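Local atomic coordinates of cytosine deaminase (Klebsiella pneumoniae, PDB entry 4R85), a protein that catalyses the hydrolytic deamination of cytosine and probably of 5-methylcytosine, using an iron-bearing amidohydrolase barrel. Residues G74-F77 and E78-R82; P123-A126 and A127-A130; A88-P92 and E93-Q97. All blocks are in the same frame, centred on the assembly; numbering follows the deposited sequence.

How the interactions relate
All three interactions are first turns of helices, following one another along the amidohydrolase chain. Interaction 1 opens helix 76-87 beside the bound base, is partly buried and joins apolar packing to a salt bridge. Interaction 3, at the surface, starts the next helix, 92-108, and is the most polar, with a capping threonine and charged residues. Interaction 2, mostly buried, begins helix 126-137 with alanines and leucines; there a leucine stands at the N-cap, where interactions 1 and 3 both have a threonine that takes a backbone N-H. Interactions 2 and 3 touch: Ala130 CB lies 3.4 Å from Pro92 O. Interaction 1 stays apart, about 7 Å from interaction 3 between nearest atoms.

Interaction 1. Residues G74-F77 and E78-R82; sequences GTLF and EGITR. With 17E (5-methylcytosine), chain G.
Thr75 reaches forward along the chain to Glu78, its OG1 accepting the backbone N-H of Glu78 at 3.1 Å. The bond is nearly straight, with an N-H...O angle of 165°. A chi1 of 63° sets OG1 between the backbone N and the carbonyl carbon of Thr75, turned to the open end of the helix. The side chains of Thr75 and Glu78 cross at about a right angle, CB of Glu78 being the nearest side-chain atom to OG1. Ser73 OG hydrogen-bonds both Thr75 OG1 and Glu78 OE2, tying the cap to the carboxylate. Behind the cap, Gly79 N donates to Thr75 O (3.0 Å) and Ile80 N to Leu76 O. This is an N-cap on helix 76-87, which borders the substrate pocket of the amidohydrolase barrel. Leu76 faces the base: its CD1 comes within 3.4 Å of N3 of 5-methylcytosine, while its CG meets Ile80 CD1 at 4.1 Å, one turn on. Trp314 NE1 also bonds to Leu76 O, so a second pocket residue is fastened to this turn. On another side of the helix, the extended chain of Glu78, with CG anti to its N, carries OE1 to Arg82 NH1 in a salt bridge of 2.9 Å. The guanidinium comes from above the carboxylate plane, 47° out of it, and Arg72 N holds OE1 as well.

Interaction 2. Residues P123-A126 and A127-A130; sequences PSLA and ALQA
Leu125 and Ala126 offer their carbonyls to the turn that follows. Just ahead of it, Ser124 OG accepts from Ala126 N at 3.2 Å, an ST turn, and is also bonded to Asp122. Leu125 stands at the N-cap of helix 126-137. Ala127 comes first in the turn, its small CB directed away from the preceding residues. In Leu128, CB lies 3.6 Å from Leu125 O and 4.4 Å from Leu125 CB, an apolar contact at the base of both side chains. Gln129 touches through both backbone and side chain. Gln129 N donates to Leu125 O at 3.0 Å in a bond of 165°, and the aliphatic chain covers the same oxygen, Gln129 CG lying 3.2 Å away. With CG beside its own N (chi1 -68°) and the chain extended beyond, the amide runs back over the start of the helix. There Gln129 NE2 stands 3.0 Å from Ser124 O, at an angle too poor for a hydrogen bond. Ala130 closes the turn, its N giving a hydrogen to Ala126 O at 3.0 Å while its CB stays beside that carbonyl. The three alanines line up against helix 92-108, Ala126 on Pro92 and the other two on Thr95. Leu125 and Leu128 pack on helix 160-170, and Ala127 and Leu128 also rest on Val118 of strand 111-119.

Interaction 3. Residues A88-P92 and E93-Q97; sequences ASITP and EDTRQ
With chi1 at 69°, Thr91 holds OG1 between its backbone N and carbonyl carbon, facing the N-H of Asp94, whereas Thr95 keeps OG1 beside its own N (chi1 -60°), which swings the hydroxyl back to Thr91. Thr91 OG1 accepts from Asp94 N at 3.0 Å and has Asp94 CB almost as close, the two side chains crossing at about a right angle. The hydroxyl of Thr95 donates to Thr91 O at 2.9 Å, arriving from above the carbonyl plane, 38° out of it. Thr95 N also donates to this oxygen, so two hydrogen bonds from one residue grip the carbonyl. Ile90 closes over the hydroxyl, its CG2 lying 3.3 Å from Thr95 OG1. The bond from Asp94 N makes Thr91 the N-cap of helix 92-108, and Pro92, with no N-H to give, takes the first position of the helix, where none is needed for an i to i-4 bond. This helix is the one that follows helix 76-87 in the amidohydrolase fold. Pro92 O takes the N-H of Arg96 at 2.9 Å. On the outer side Glu93 bends at chi2 and brings OE2 to Arg96 NH1, a salt bridge of 3.1 Å. It uses the syn lone pair of OE2 and lies close to the guanidinium plane. Arg96 NH2 has a stronger partner in Glu137, tying this turn to helix 126-137, and Asp94 is held by Arg98 through OD1 and by Arg86 through OD2.

Interaction 1. Residues G74-F77 and E78-R82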
loop_
_atom_site.group_PDB
_atom_site.type_symbol
_atom_site.label_atom_id
_atom_site.label_comp_id
_atom_site.label_asym_id
_atom_site.label_seq_id
_atom_site.Cartn_x
_atom_site.Cartn_y
_atom_site.Cartn_z
ATOM N N GLY A 74 -19.209 1.474 -0.538
ATOM C CA GLY A 74 -17.881 1.910 -0.929
ATOM C C GLY A 74 -17.825 2.491 -2.329
ATOM O O GLY A 74 -16.842 2.279 -3.062
ATOM N N THR A 75 -18.883 3.205 -2.716
ATOM C CA THR A 75 -18.961 3.816 -4.042
ATOM C C THR A 75 -18.873 5.337 -3.986
ATOM O O THR A 75 -19.152 5.956 -2.946
ATOM C CB THR A 75 -20.248 3.437 -4.805
ATOM O OG1 THR A 75 -21.401 3.925 -4.099
ATOM C CG2 THR A 75 -20.364 1.927 -4.963
ATOM N N LEU A 76 -18.464 5.919 -5.109
ATOM C CA LEU A 76 -18.442 7.365 -5.276
ATOM C C LEU A 76 -19.826 7.932 -4.979
ATOM O O LEU A 76 -19.965 8.930 -4.274
ATOM C CB LEU A 76 -18.054 7.721 -6.713
ATOM C CG LEU A 76 -18.170 9.196 -7.076
ATOM C CD1 LEU A 76 -17.204 10.023 -6.227
ATOM C CD2 LEU A 76 -17.916 9.417 -8.576
ATOM N N PHE A 77 -20.851 7.286 -5.524
ATOM C CA PHE A 77 -22.202 7.851 -5.461
ATOM C C PHE A 77 -22.819 7.817 -4.073
ATOM O O PHE A 77 -23.438 8.796 -3.658
ATOM C CB PHE A 77 -23.120 7.197 -6.495
ATOM C CG PHE A 77 -22.534 7.190 -7.882
ATOM C CD1 PHE A 77 -22.259 5.997 -8.535
ATOM C CD2 PHE A 77 -22.213 8.384 -8.511
ATOM C CE1 PHE A 77 -21.694 6.000 -9.808
ATOM C CE2 PHE A 77 -21.652 8.393 -9.773
ATOM C CZ PHE A 77 -21.392 7.197 -10.423
ATOM N N GLU A 78 -22.661 6.712 -3.352
ATOM C CA GLU A 78 -23.108 6.699 -1.960
ATOM C C GLU A 78 -22.291 7.716 -1.158
ATOM O O GLU A 78 -22.816 8.375 -0.278
ATOM C CB GLU A 78 -23.029 5.306 -1.325
ATOM C CG GLU A 78 -23.551 5.317 0.119
ATOM C CD GLU A 78 -23.671 3.948 0.760
ATOM O OE1 GLU A 78 -23.928 3.915 1.981
ATOM O OE2 GLU A 78 -23.535 2.917 0.063
ATOM N N GLY A 79 -21.011 7.865 -1.495
ATOM C CA GLY A 79 -20.171 8.840 -0.826
ATOM C C GLY A 79 -20.755 10.241 -0.910
ATOM O O GLY A 79 -20.798 10.973 0.083
ATOM N N ILE A 80 -21.210 10.609 -2.103
ATOM C CA ILE A 80 -21.844 11.907 -2.321
ATOM C C ILE A 80 -23.136 12.035 -1.514
ATOM O O ILE A 80 -23.413 13.077 -0.915
ATOM C CB ILE A 80 -22.131 12.127 -3.819
ATOM C CG1 ILE A 80 -20.809 12.190 -4.588
ATOM C CG2 ILE A 80 -22.979 13.402 -4.027
ATOM C CD1 ILE A 80 -20.957 12.055 -6.101
ATOM N N THR A 81 -23.916 10.966 -1.474
ATOM C CA THR A 81 -25.135 10.966 -0.656
ATOM C C THR A 81 -24.822 11.208 0.819
ATOM O O THR A 81 -25.494 12.004 1.483
ATOM C CB THR A 81 -25.908 9.652 -0.808
ATOM O OG1 THR A 81 -26.350 9.532 -2.162
ATOM C CG2 THR A 81 -27.119 9.615 0.143
ATOM N N ARG A 82 -23.791 10.538 1.326
ATOM C CA ARG A 82 -23.432 10.655 2.734
ATOM C C ARG A 82 -22.896 12.049 3.040
ATOM O O ARG A 82 -23.178 12.615 4.102
ATOM C CB ARG A 82 -22.385 9.607 3.124
ATOM C CG ARG A 82 -22.861 8.173 3.002
ATOM C CD ARG A 82 -23.914 7.801 4.056
ATOM N NE ARG A 82 -24.548 6.539 3.684
ATOM C CZ ARG A 82 -25.824 6.408 3.341
ATOM N NH1 ARG A 82 -26.289 5.219 2.992
ATOM N NH2 ARG A 82 -26.640 7.457 3.361
HETATM N N1 17E G . -16.031 13.763 -4.279
HETATM C C2 17E G . -15.816 13.228 -5.481
HETATM O O2 17E G . -16.665 13.532 -6.515
HETATM N N3 17E G . -14.788 12.404 -5.708
HETATM C C4 17E G . -13.941 12.085 -4.715
HETATM N N4 17E G . -12.848 11.202 -4.969
HETATM C C5 17E G . -14.125 12.622 -3.439
HETATM C C6 17E G . -15.205 13.480 -3.251
HETATM C CM5 17E G . -13.190 12.280 -2.324
#

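Interaction 2. Residues P123-A126 and A127-A130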
loop_
_atom_site.group_PDB
_atom_site.type_symbol
_atom_site.label_atom_id
_atom_site.label_comp_id
_atom_site.label_asym_id
_atom_site.label_seq_id
_atom_site.Cartn_x
_atom_site.Cartn_y
_atom_site.Cartn_z
ATOM N N PRO A 123 -25.061 26.358 -0.348
ATOM C CA PRO A 123 -25.457 27.768 -0.406
ATOM C C PRO A 123 -24.843 28.617 0.713
ATOM O O PRO A 123 -24.792 29.836 0.579
ATOM C CB PRO A 123 -26.985 27.707 -0.278
ATOM C CG PRO A 123 -27.336 26.354 -0.805
ATOM C CD PRO A 123 -26.225 25.455 -0.337
ATOM N N SER A 124 -24.370 27.986 1.784
ATOM C CA SER A 124 -23.759 28.730 2.890
ATOM C C SER A 124 -22.295 29.071 2.599
ATOM O O SER A 124 -21.749 30.016 3.175
ATOM C CB SER A 124 -23.840 27.922 4.192
ATOM O OG SER A 124 -23.004 26.775 4.112
ATOM N N LEU A 125 -21.675 28.292 1.711
ATOM C CA LEU A 125 -20.233 28.371 1.448
ATOM C C LEU A 125 -19.410 28.392 2.741
ATOM O O LEU A 125 -18.346 29.012 2.807
ATOM C CB LEU A 125 -19.900 29.575 0.557
ATOM C CG LEU A 125 -20.511 29.465 -0.845
ATOM C CD1 LEU A 125 -20.267 30.719 -1.674
ATOM C CD2 LEU A 125 -19.985 28.234 -1.558
ATOM N N ALA A 126 -19.913 27.698 3.759
ATOM C CA ALA A 126 -19.302 27.705 5.086
ATOM C C ALA A 126 -17.883 27.129 5.102
ATOM O O ALA A 126 -16.970 27.732 5.678
ATOM C CB ALA A 126 -20.193 26.957 6.076
ATOM N N ALA A 127 -17.696 25.963 4.487
ATOM C CA ALA A 127 -16.378 25.339 4.453
ATOM C C ALA A 127 -15.384 26.200 3.676
ATOM O O ALA A 127 -14.209 26.288 4.037
ATOM C CB ALA A 127 -16.452 23.947 3.833
ATOM N N LEU A 128 -15.844 26.802 2.583
ATOM C CA LEU A 128 -14.958 27.652 1.788
ATOM C C LEU A 128 -14.468 28.819 2.641
ATOM O O LEU A 128 -13.281 29.137 2.658
ATOM C CB LEU A 128 -15.680 28.167 0.544
ATOM C CG LEU A 128 -14.855 29.105 -0.340
ATOM C CD1 LEU A 128 -13.608 28.396 -0.873
ATOM C CD2 LEU A 128 -15.714 29.604 -1.478
ATOM N N GLN A 129 -15.392 29.444 3.360
ATOM C CA GLN A 129 -15.049 30.539 4.261
ATOM C C GLN A 129 -13.996 30.096 5.263
ATOM O O GLN A 129 -12.997 30.788 5.478
ATOM C CB GLN A 129 -16.296 31.033 4.995
ATOM C CG GLN A 129 -17.289 31.732 4.086
ATOM C CD GLN A 129 -18.597 32.075 4.784
ATOM O OE1 GLN A 129 -18.628 32.319 5.996
ATOM N NE2 GLN A 129 -19.686 32.090 4.018
ATOM N N ALA A 130 -14.213 28.932 5.866
ATOM C CA ALA A 130 -13.276 28.430 6.870
ATOM C C ALA A 130 -11.898 28.165 6.254
ATOM O O ALA A 130 -10.872 28.511 6.838
ATOM C CB ALA A 130 -13.820 27.167 7.533
#

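Interaction 3. Residues A88-P92 and E93-Q97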
loop_
_atom_site.group_PDB
_atom_site.type_symbol
_atom_site.label_atom_id
_atom_site.label_comp_id
_atom_site.label_asym_id
_atom_site.label_seq_id
_atom_site.Cartn_x
_atom_site.Cartn_y
_atom_site.Cartn_z
ATOM N N ALA A 88 -25.368 19.207 6.195
ATOM C CA ALA A 88 -26.409 19.857 6.984
ATOM C C ALA A 88 -25.905 20.301 8.356
ATOM O O ALA A 88 -26.528 21.143 8.999
ATOM C CB ALA A 88 -27.609 18.936 7.131
ATOM N N SER A 89 -24.783 19.741 8.808
ATOM C CA SER A 89 -24.208 20.134 10.097
ATOM C C SER A 89 -22.802 20.741 9.994
ATOM O O SER A 89 -22.111 20.886 11.001
ATOM C CB SER A 89 -24.209 18.960 11.079
ATOM O OG SER A 89 -23.473 17.868 10.571
ATOM N N ILE A 90 -22.377 21.089 8.783
ATOM C CA ILE A 90 -21.104 21.782 8.623
ATOM C C ILE A 90 -21.186 23.188 9.199
ATOM O O ILE A 90 -22.135 23.925 8.923
ATOM C CB ILE A 90 -20.701 21.912 7.151
ATOM C CG1 ILE A 90 -20.403 20.546 6.550
ATOM C CG2 ILE A 90 -19.477 22.812 7.007
ATOM C CD1 ILE A 90 -19.977 20.639 5.108
ATOM N N THR A 91 -20.201 23.552 10.014
ATOM C CA THR A 91 -20.025 24.937 10.433
ATOM C C THR A 91 -18.589 25.337 10.107
ATOM O O THR A 91 -17.728 24.463 9.929
ATOM C CB THR A 91 -20.252 25.119 11.932
ATOM O OG1 THR A 91 -19.189 24.485 12.648
ATOM C CG2 THR A 91 -21.606 24.537 12.367
ATOM N N PRO A 92 -18.323 26.653 10.014
ATOM C CA PRO A 92 -16.945 27.113 9.802
ATOM C C PRO A 92 -15.989 26.629 10.895
ATOM O O PRO A 92 -14.879 26.215 10.579
ATOM C CB PRO A 92 -17.075 28.637 9.843
ATOM C CG PRO A 92 -18.488 28.902 9.395
ATOM C CD PRO A 92 -19.291 27.769 9.970
ATOM N N GLU A 93 -16.407 26.662 12.156
ATOM C CA GLU A 93 -15.517 26.231 13.232
ATOM C C GLU A 93 -15.244 24.720 13.198
ATOM O O GLU A 93 -14.125 24.273 13.462
ATOM C CB GLU A 93 -16.051 26.654 14.598
ATOM C CG GLU A 93 -15.046 26.465 15.718
ATOM C CD GLU A 93 -13.655 26.960 15.338
ATOM O OE1 GLU A 93 -13.520 28.137 14.930
ATOM O OE2 GLU A 93 -12.697 26.164 15.439
ATOM N N ASP A 94 -16.272 23.946 12.872
ATOM C CA ASP A 94 -16.136 22.502 12.667
ATOM C C ASP A 94 -15.135 22.208 11.543
ATOM O O ASP A 94 -14.238 21.370 11.684
ATOM C CB ASP A 94 -17.520 21.911 12.341
ATOM C CG ASP A 94 -17.453 20.525 11.715
ATOM O OD1 ASP A 94 -16.830 19.624 12.312
ATOM O OD2 ASP A 94 -18.045 20.339 10.627
ATOM N N THR A 95 -15.285 22.912 10.430
ATOM C CA THR A 95 -14.420 22.694 9.279
ATOM C C THR A 95 -12.984 23.050 9.627
ATOM O O THR A 95 -12.052 22.300 9.329
ATOM C CB THR A 95 -14.897 23.524 8.087
ATOM O OG1 THR A 95 -16.237 23.136 7.763
ATOM C CG2 THR A 95 -13.987 23.323 6.860
ATOM N N ARG A 96 -12.816 24.194 10.279
ATOM C CA ARG A 96 -11.491 24.669 10.656
ATOM C C ARG A 96 -10.729 23.652 11.499
ATOM O O ARG A 96 -9.559 23.365 11.229
ATOM C CB ARG A 96 -11.606 25.981 11.423
ATOM C CG ARG A 96 -10.296 26.478 11.987
ATOM C CD ARG A 96 -10.513 27.773 12.761
ATOM N NE ARG A 96 -9.281 28.211 13.400
ATOM C CZ ARG A 96 -8.915 27.843 14.622
ATOM N NH1 ARG A 96 -9.702 27.044 15.333
ATOM N NH2 ARG A 96 -7.771 28.276 15.135
ATOM N N GLN A 97 -11.398 23.105 12.513
ATOM C CA GLN A 97 -10.760 22.166 13.429
ATOM C C GLN A 97 -10.314 20.878 12.741
ATOM O O GLN A 97 -9.186 20.413 12.955
ATOM C CB GLN A 97 -11.679 21.866 14.614
ATOM C CG GLN A 97 -11.876 23.072 15.527
ATOM C CD GLN A 97 -13.011 22.883 16.506
ATOM O OE1 GLN A 97 -13.831 21.975 16.354
ATOM N NE2 GLN A 97 -13.072 23.745 17.521
#